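Local coordinates for DUF2235 domain-containing protein (PDB 4O5P), which acts as a phospholipase effector of the type VI secretion system, probably hydrolysing phospholipids of target membranes through an alpha/beta-hydrolase-type catalytic domain, at residues Leu227-Tyr232 with Leu270-Glu275; Lys63-Thr68 with Asp155-Thr160. All blocks are in the same frame, centred on the assembly; numbering follows the deposited sequence.

Contact 1 (Leu227-Tyr232 with Leu270-Glu275); sequences LAMRLY and LPISIE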
ATOM      1  N   LEU A 227      30.975  11.436   3.976  1.00 26.55           N
ATOM      2  CA  LEU A 227      30.877  11.033   5.372  1.00 24.95           C
ATOM      3  C   LEU A 227      29.881   9.924   5.676  1.00 24.94           C
ATOM      4  O   LEU A 227      30.188   9.001   6.436  1.00 25.48           O
ATOM      5  CB  LEU A 227      30.534  12.241   6.235  1.00 26.39           C
ATOM      6  CG  LEU A 227      31.644  13.271   6.393  1.00 28.58           C
ATOM      7  CD1 LEU A 227      31.166  14.425   7.241  1.00 32.85           C
ATOM      8  CD2 LEU A 227      32.862  12.609   7.016  1.00 29.84           C
ATOM      9  N   ALA A 228      28.672  10.035   5.131  1.00 21.35           N
ATOM     10  CA  ALA A 228      27.613   9.099   5.498  1.00 21.08           C
ATOM     11  C   ALA A 228      26.475   9.140   4.511  1.00 20.81           C
ATOM     12  O   ALA A 228      26.438   9.981   3.602  1.00 19.61           O
ATOM     13  CB  ALA A 228      27.072   9.403   6.910  1.00 21.09           C
HETATM   14  N   MSE A 229      25.538   8.225   4.725  1.00 18.70           N
HETATM   15  CA  MSE A 229      24.317   8.185   3.957  1.00 19.26           C
HETATM   16  C   MSE A 229      23.133   8.162   4.891  1.00 16.86           C
HETATM   17  O   MSE A 229      23.014   7.279   5.730  1.00 16.39           O
HETATM   18  CB  MSE A 229      24.310   6.965   3.056  1.00 16.74           C
HETATM   19  CG  MSE A 229      25.267   7.179   1.921  1.00 19.87           C
HETATM   20 SE   MSE A 229      25.265   5.914   0.531  0.56 31.40          SE
HETATM   21  CE  MSE A 229      23.334   5.485   0.354  1.00 15.20           C
ATOM     22  N   ARG A 230      22.261   9.151   4.721  1.00 18.28           N
ATOM     23  CA  ARG A 230      21.142   9.379   5.618  1.00 17.79           C
ATOM     24  C   ARG A 230      19.868   9.368   4.790  1.00 18.14           C
ATOM     25  O   ARG A 230      19.751  10.133   3.825  1.00 14.88           O
ATOM     26  CB  ARG A 230      21.320  10.727   6.305  1.00 19.63           C
ATOM     27  CG  ARG A 230      22.670  10.889   6.990  1.00 19.64           C
ATOM     28  CD  ARG A 230      22.824   9.876   8.092  1.00 23.72           C
ATOM     29  NE  ARG A 230      24.122   9.942   8.768  1.00 22.54           N
ATOM     30  CZ  ARG A 230      24.592   8.974   9.551  1.00 23.11           C
ATOM     31  NH1 ARG A 230      23.872   7.875   9.760  1.00 21.33           N
ATOM     32  NH2 ARG A 230      25.776   9.103  10.132  1.00 27.77           N
ATOM     33  N   LEU A 231      18.922   8.498   5.158  1.00 18.91           N
ATOM     34  CA  LEU A 231      17.750   8.235   4.315  1.00 19.96           C
ATOM     35  C   LEU A 231      16.454   8.767   4.928  1.00 18.99           C
ATOM     36  O   LEU A 231      16.236   8.656   6.125  1.00 17.18           O
ATOM     37  CB  LEU A 231      17.584   6.736   4.050  1.00 16.63           C
ATOM     38  CG  LEU A 231      18.670   5.987   3.271  1.00 20.16           C
ATOM     39  CD1 LEU A 231      18.152   4.678   2.747  1.00 16.90           C
ATOM     40  CD2 LEU A 231      19.186   6.812   2.141  1.00 22.44           C
ATOM     41  N   TYR A 232      15.609   9.346   4.083  1.00 18.45           N
ATOM     42  CA  TYR A 232      14.278   9.807   4.453  1.00 18.09           C
ATOM     43  C   TYR A 232      13.347   9.120   3.462  1.00 19.15           C
ATOM     44  O   TYR A 232      13.490   9.291   2.244  1.00 15.74           O
ATOM     45  CB  TYR A 232      14.205  11.337   4.369  1.00 18.26           C
ATOM     46  CG  TYR A 232      15.427  11.960   5.009  1.00 19.30           C
ATOM     47  CD1 TYR A 232      16.606  12.114   4.282  1.00 19.56           C
ATOM     48  CD2 TYR A 232      15.425  12.333   6.346  1.00 17.06           C
ATOM     49  CE1 TYR A 232      17.737  12.642   4.861  1.00 21.94           C
ATOM     50  CE2 TYR A 232      16.566  12.864   6.936  1.00 22.22           C
ATOM     51  CZ  TYR A 232      17.708  13.018   6.185  1.00 20.92           C
ATOM     52  OH  TYR A 232      18.847  13.544   6.754  1.00 24.32           O
ATOM     53  N   LEU A 270      30.513   3.365   4.042  1.00 24.56           N
ATOM     54  CA  LEU A 270      29.902   4.558   4.617  1.00 24.98           C
ATOM     55  C   LEU A 270      28.815   4.196   5.619  1.00 24.43           C
ATOM     56  O   LEU A 270      27.961   3.351   5.321  1.00 22.88           O
ATOM     57  CB  LEU A 270      29.259   5.396   3.511  1.00 19.73           C
ATOM     58  CG  LEU A 270      30.088   6.101   2.442  1.00 23.85           C
ATOM     59  CD1 LEU A 270      29.152   6.691   1.395  1.00 22.64           C
ATOM     60  CD2 LEU A 270      30.966   7.192   3.052  1.00 24.43           C
ATOM     61  N   PRO A 271      28.823   4.847   6.797  1.00 23.71           N
ATOM     62  CA  PRO A 271      27.713   4.692   7.742  1.00 21.73           C
ATOM     63  C   PRO A 271      26.413   5.011   7.030  1.00 19.32           C
ATOM     64  O   PRO A 271      26.389   5.950   6.215  1.00 20.03           O
ATOM     65  CB  PRO A 271      27.992   5.778   8.794  1.00 22.59           C
ATOM     66  CG  PRO A 271      29.467   5.991   8.738  1.00 20.54           C
ATOM     67  CD  PRO A 271      29.849   5.789   7.291  1.00 23.20           C
ATOM     68  N   ILE A 272      25.362   4.246   7.319  1.00 20.77           N
ATOM     69  CA  ILE A 272      24.057   4.469   6.707  1.00 16.00           C
ATOM     70  C   ILE A 272      22.965   4.320   7.747  1.00 16.52           C
ATOM     71  O   ILE A 272      23.006   3.423   8.603  1.00 19.09           O
ATOM     72  CB  ILE A 272      23.797   3.495   5.516  1.00 18.59           C
ATOM     73  CG1 ILE A 272      22.494   3.847   4.784  1.00 16.43           C
ATOM     74  CG2 ILE A 272      23.817   2.028   5.979  1.00 15.64           C
ATOM     75  CD1 ILE A 272      22.294   3.033   3.502  1.00 15.97           C
ATOM     76  N   SER A 273      21.976   5.203   7.674  1.00 17.58           N
ATOM     77  CA  SER A 273      20.832   5.114   8.570  1.00 20.21           C
ATOM     78  C   SER A 273      19.576   5.606   7.869  1.00 16.48           C
ATOM     79  O   SER A 273      19.651   6.437   6.975  1.00 17.89           O
ATOM     80  CB  SER A 273      21.100   5.973   9.800  1.00 16.61           C
ATOM     81  OG  SER A 273      21.072   7.350   9.454  1.00 19.32           O
ATOM     82  N   ILE A 274      18.425   5.079   8.272  1.00 21.70           N
ATOM     83  CA  ILE A 274      17.149   5.680   7.903  1.00 16.54           C
ATOM     84  C   ILE A 274      16.783   6.682   9.003  1.00 17.41           C
ATOM     85  O   ILE A 274      16.331   6.300  10.073  1.00 19.85           O
ATOM     86  CB  ILE A 274      16.036   4.618   7.714  1.00 17.94           C
ATOM     87  CG1 ILE A 274      16.329   3.752   6.479  1.00 21.78           C
ATOM     88  CG2 ILE A 274      14.667   5.300   7.575  1.00 17.09           C
ATOM     89  CD1 ILE A 274      15.354   2.572   6.272  1.00 19.19           C
ATOM     90  N   GLU A 275      17.023   7.962   8.745  1.00 17.68           N
ATOM     91  CA  GLU A 275      16.714   9.035   9.693  1.00 17.48           C
ATOM     92  C   GLU A 275      15.206   9.157   9.921  1.00 21.16           C
ATOM     93  O   GLU A 275      14.770   9.572  11.007  1.00 15.20           O
ATOM     94  CB  GLU A 275      17.230  10.364   9.145  1.00 20.15           C
ATOM     95  CG  GLU A 275      18.746  10.470   9.028  1.00 19.90           C
ATOM     96  CD  GLU A 275      19.429  10.293  10.359  1.00 21.50           C
ATOM     97  OE1 GLU A 275      19.232  11.150  11.244  1.00 22.92           O
ATOM     98  OE2 GLU A 275      20.141   9.275  10.532  1.00 24.02           O
TER
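M229, R230 and L231 pair in parallel register with I272, S273 and I274, the two strand axes approaching to 4.7 Å at 16°. M229 turns both its N and its O to the partner strand: N donates to P271 O at 2.8 Å, while O accepts from S273 N at 3.0 Å. L231 N then bonds to S273 O, and E275 N returns a weak bond to L231 O where the chain turns a corner.

Side chains alternate between the faces. Selenomethionine M229 and L231 lie with I272 and I274, CB of each of the first two resting on CG1 of its isoleucine partner; L231, I272 and I274 also touch helix 238-254. That helix links the two strands in a beta-alpha-beta crossover of the central alpha/beta-hydrolase sheet, and strand 225-236 enters it through what is probably the nucleophile elbow.

On the other face, R230 is bent at its second torsion (chi2 -63°). NH1 donates to S273 OG at 2.9 Å, the oxygen lying at the guanidinium edge, tilted 15° from its plane, while NE forms a salt bridge with D37. S273 OG turns to E275 OE2, a pair modelled too close for its length to be trusted. OE2 stands 4.1 Å from R230 NH1 but well out of the guanidinium plane, so only charge attraction is likely. E275 CB packs 3.4 Å from Y232 CE2, and Y232 OH is hydrogen-bonded to H66 ND1.

Contact 2 (Lys63-Thr68 with Asp155-Thr160); sequences KAIHIT and DALFYT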
ATOM      1  N   LYS A  63      30.833  16.348   3.138  1.00 34.40           N
ATOM      2  CA  LYS A  63      29.374  16.350   2.995  1.00 31.95           C
ATOM      3  C   LYS A  63      28.764  14.981   3.282  1.00 29.25           C
ATOM      4  O   LYS A  63      29.342  13.950   2.943  1.00 28.83           O
ATOM      5  CB  LYS A  63      28.957  16.834   1.600  1.00 36.12           C
ATOM      6  CG  LYS A  63      29.402  15.935   0.454  1.00 32.09           C
ATOM      7  CD  LYS A  63      29.026  16.510  -0.912  1.00 32.34           C
ATOM      8  CE  LYS A  63      29.352  15.504  -2.017  1.00 30.12           C
ATOM      9  NZ  LYS A  63      29.349  16.089  -3.385  1.00 31.62           N
ATOM     10  N   ALA A  64      27.597  14.967   3.920  1.00 30.31           N
ATOM     11  CA  ALA A  64      26.831  13.731   3.998  1.00 25.80           C
ATOM     12  C   ALA A  64      25.993  13.635   2.736  1.00 24.88           C
ATOM     13  O   ALA A  64      25.764  14.643   2.053  1.00 28.45           O
ATOM     14  CB  ALA A  64      25.959  13.710   5.226  1.00 27.49           C
ATOM     15  N   ILE A  65      25.562  12.428   2.398  1.00 21.42           N
ATOM     16  CA  ILE A  65      24.641  12.265   1.282  1.00 21.20           C
ATOM     17  C   ILE A  65      23.248  12.077   1.862  1.00 22.80           C
ATOM     18  O   ILE A  65      23.020  11.148   2.640  1.00 21.59           O
ATOM     19  CB  ILE A  65      25.037  11.068   0.389  1.00 21.76           C
ATOM     20  CG1 ILE A  65      26.512  11.191   0.008  1.00 19.59           C
ATOM     21  CG2 ILE A  65      24.154  11.001  -0.868  1.00 17.10           C
ATOM     22  CD1 ILE A  65      27.003  10.089  -0.863  1.00 27.20           C
ATOM     23  N   HIS A  66      22.332  12.977   1.515  1.00 20.57           N
ATOM     24  CA  HIS A  66      20.985  12.933   2.077  1.00 20.35           C
ATOM     25  C   HIS A  66      20.037  12.509   0.968  1.00 20.64           C
ATOM     26  O   HIS A  66      20.007  13.131  -0.100  1.00 19.72           O
ATOM     27  CB  HIS A  66      20.575  14.300   2.647  1.00 21.30           C
ATOM     28  CG  HIS A  66      21.351  14.721   3.862  1.00 20.30           C
ATOM     29  ND1 HIS A  66      20.957  14.406   5.150  1.00 24.06           N
ATOM     30  CD2 HIS A  66      22.478  15.464   3.987  1.00 24.11           C
ATOM     31  CE1 HIS A  66      21.814  14.924   6.010  1.00 27.47           C
ATOM     32  NE2 HIS A  66      22.742  15.578   5.332  1.00 25.25           N
ATOM     33  N   ILE A  67      19.279  11.438   1.213  1.00 18.41           N
ATOM     34  CA  ILE A  67      18.472  10.836   0.158  1.00 16.79           C
ATOM     35  C   ILE A  67      17.025  10.651   0.589  1.00 17.78           C
ATOM     36  O   ILE A  67      16.749   9.958   1.563  1.00 16.16           O
ATOM     37  CB  ILE A  67      18.998   9.452  -0.230  1.00 16.07           C
ATOM     38  CG1 ILE A  67      20.462   9.521  -0.683  1.00 20.06           C
ATOM     39  CG2 ILE A  67      18.120   8.826  -1.308  1.00 21.27           C
ATOM     40  CD1 ILE A  67      21.159   8.165  -0.680  1.00 21.58           C
ATOM     41  N   THR A  68      16.106  11.259  -0.152  1.00 18.78           N
ATOM     42  CA  THR A  68      14.678  10.994   0.028  1.00 14.98           C
ATOM     43  C   THR A  68      14.182  10.005  -1.036  1.00 17.98           C
ATOM     44  O   THR A  68      14.460  10.183  -2.231  1.00 19.43           O
ATOM     45  CB  THR A  68      13.863  12.290  -0.070  1.00 17.04           C
ATOM     46  OG1 THR A  68      14.344  13.244   0.890  1.00 17.76           O
ATOM     47  CG2 THR A  68      12.390  12.017   0.188  1.00 15.05           C
ATOM     48  N   ASP A 155      22.941   4.669  -7.263  1.00 20.95           N
ATOM     49  CA  ASP A 155      22.961   5.800  -8.189  1.00 23.48           C
ATOM     50  C   ASP A 155      23.395   7.096  -7.516  1.00 24.27           C
ATOM     51  O   ASP A 155      24.210   7.831  -8.059  1.00 26.39           O
ATOM     52  CB  ASP A 155      21.582   5.993  -8.826  1.00 21.75           C
ATOM     53  CG  ASP A 155      21.569   7.099  -9.872  1.00 29.25           C
ATOM     54  OD1 ASP A 155      22.163   6.901 -10.949  1.00 32.95           O
ATOM     55  OD2 ASP A 155      20.960   8.167  -9.633  1.00 27.18           O
ATOM     56  N   ALA A 156      22.845   7.369  -6.337  1.00 23.18           N
ATOM     57  CA  ALA A 156      23.205   8.565  -5.583  1.00 25.80           C
ATOM     58  C   ALA A 156      24.696   8.599  -5.255  1.00 24.64           C
ATOM     59  O   ALA A 156      25.347   9.634  -5.438  1.00 26.03           O
ATOM     60  CB  ALA A 156      22.364   8.675  -4.314  1.00 21.19           C
ATOM     61  N   LEU A 157      25.239   7.474  -4.779  1.00 26.38           N
ATOM     62  CA  LEU A 157      26.680   7.438  -4.481  1.00 24.30           C
ATOM     63  C   LEU A 157      27.498   7.597  -5.765  1.00 28.49           C
ATOM     64  O   LEU A 157      28.450   8.370  -5.814  1.00 26.44           O
ATOM     65  CB  LEU A 157      27.060   6.135  -3.762  1.00 22.13           C
ATOM     66  CG  LEU A 157      28.412   6.078  -3.044  1.00 23.81           C
ATOM     67  CD1 LEU A 157      28.627   7.324  -2.187  1.00 23.35           C
ATOM     68  CD2 LEU A 157      28.530   4.828  -2.185  1.00 23.81           C
ATOM     69  N   PHE A 158      27.098   6.854  -6.794  1.00 25.28           N
ATOM     70  CA  PHE A 158      27.745   6.842  -8.096  1.00 25.22           C
ATOM     71  C   PHE A 158      27.855   8.251  -8.645  1.00 30.44           C
ATOM     72  O   PHE A 158      28.903   8.639  -9.157  1.00 29.25           O
ATOM     73  CB  PHE A 158      26.913   5.979  -9.048  1.00 31.43           C
ATOM     74  CG  PHE A 158      27.605   5.615 -10.331  1.00 34.75           C
ATOM     75  CD1 PHE A 158      28.531   4.581 -10.365  1.00 32.23           C
ATOM     76  CD2 PHE A 158      27.288   6.270 -11.517  1.00 35.99           C
ATOM     77  CE1 PHE A 158      29.160   4.227 -11.545  1.00 37.47           C
ATOM     78  CE2 PHE A 158      27.913   5.921 -12.714  1.00 40.71           C
ATOM     79  CZ  PHE A 158      28.850   4.895 -12.727  1.00 43.50           C
ATOM     80  N   TYR A 159      26.781   9.027  -8.532  1.00 27.09           N
ATOM     81  CA  TYR A 159      26.823  10.411  -8.995  1.00 31.52           C
ATOM     82  C   TYR A 159      27.697  11.236  -8.082  1.00 29.44           C
ATOM     83  O   TYR A 159      28.422  12.123  -8.544  1.00 32.25           O
ATOM     84  CB  TYR A 159      25.431  11.042  -9.056  1.00 29.28           C
ATOM     85  CG  TYR A 159      25.427  12.426  -9.691  1.00 32.11           C
ATOM     86  CD1 TYR A 159      25.661  13.571  -8.932  1.00 33.43           C
ATOM     87  CD2 TYR A 159      25.192  12.579 -11.049  1.00 34.18           C
ATOM     88  CE1 TYR A 159      25.659  14.825  -9.516  1.00 36.17           C
ATOM     89  CE2 TYR A 159      25.187  13.819 -11.639  1.00 32.59           C
ATOM     90  CZ  TYR A 159      25.421  14.938 -10.870  1.00 38.76           C
ATOM     91  OH  TYR A 159      25.413  16.175 -11.462  1.00 43.88           O
ATOM     92  N   THR A 160      27.616  10.960  -6.785  1.00 25.67           N
ATOM     93  CA  THR A 160      28.413  11.710  -5.829  1.00 26.50           C
ATOM     94  C   THR A 160      29.896  11.619  -6.184  1.00 29.91           C
ATOM     95  O   THR A 160      30.591  12.632  -6.211  1.00 27.18           O
ATOM     96  CB  THR A 160      28.172  11.237  -4.395  1.00 26.44           C
ATOM     97  OG1 THR A 160      26.790  11.444  -4.052  1.00 24.90           O
ATOM     98  CG2 THR A 160      29.031  12.025  -3.433  1.00 25.27           C
TER
HETATM   99  O   HOH W   1      26.749  14.588  -4.276  1.00 26.43           O
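I65 and I67 of the strand point at L157, T160 and A156 of the helix, whose short axis passes 9.9 Å from that of the strand with the two directions 143° apart. No direct hydrogen bond spans the interface; it is held by apolar contacts and one water.

I65 carries most of it. From CB, which is directed at the helix, the side chain divides: CG2 only grazes T160 OG1, at 4.2 Å, and CG1 passes it at about the same range. CG1 sits beside the backbone N (chi1 -51°), and from there CD1 extends anti to CA (chi2 -180°) and does the real touching. It meets L157 CD1 at 3.5 Å, tighter than usual for two carbons, the two side chains crossing at about a right angle. T160 meets I65 tip to tip, with OG1 3.5 Å and CG2 3.8 Å from I65 CD1.

This is helix-on-sheet packing of the alpha/beta-hydrolase core: helix 139-162 lies over strand 62-71, and F112 and Y114 of the neighbouring strand 111-116 join the same layer. Further along, I67 CD1 rests on A156 CB at 3.9 Å.

T160 OG1 is kept busy within its own helix, donating to A156 O at 2.7 Å. That carbonyl also accepts from T160 N, and the two donors reach it from opposite faces of its plane. K63, extended beyond CG, meets T160 tip to tip, CE 3.8 Å from T160 CG2. Its NZ is hydrogen-bonded to S108 O and also to a water that donates to T160 OG1, completing a solvent bridge from strand to helix.

Following the chain from the N terminus, contact 2 comes first: strand 62-71 is met again by helix 139-162 after 86 intervening residues, which include strand 111-116. Contact 1 opens only afterwards and closes a shorter loop of 37 residues, containing helix 238-254. The loops are therefore in series, neither nesting nor crossing, yet their centres lie 9 Å apart because strands 62-71 and 225-236 are neighbours in one sheet. Y232 N lies 2.8 Å from I67 O, and L231 CD2 packs on I67 CB. Contact 1 joins strands 225-236 and 270-280, contact 2 sets helix 139-162 on strand 62-71, and pairing of 62-71 with 225-236 unites them.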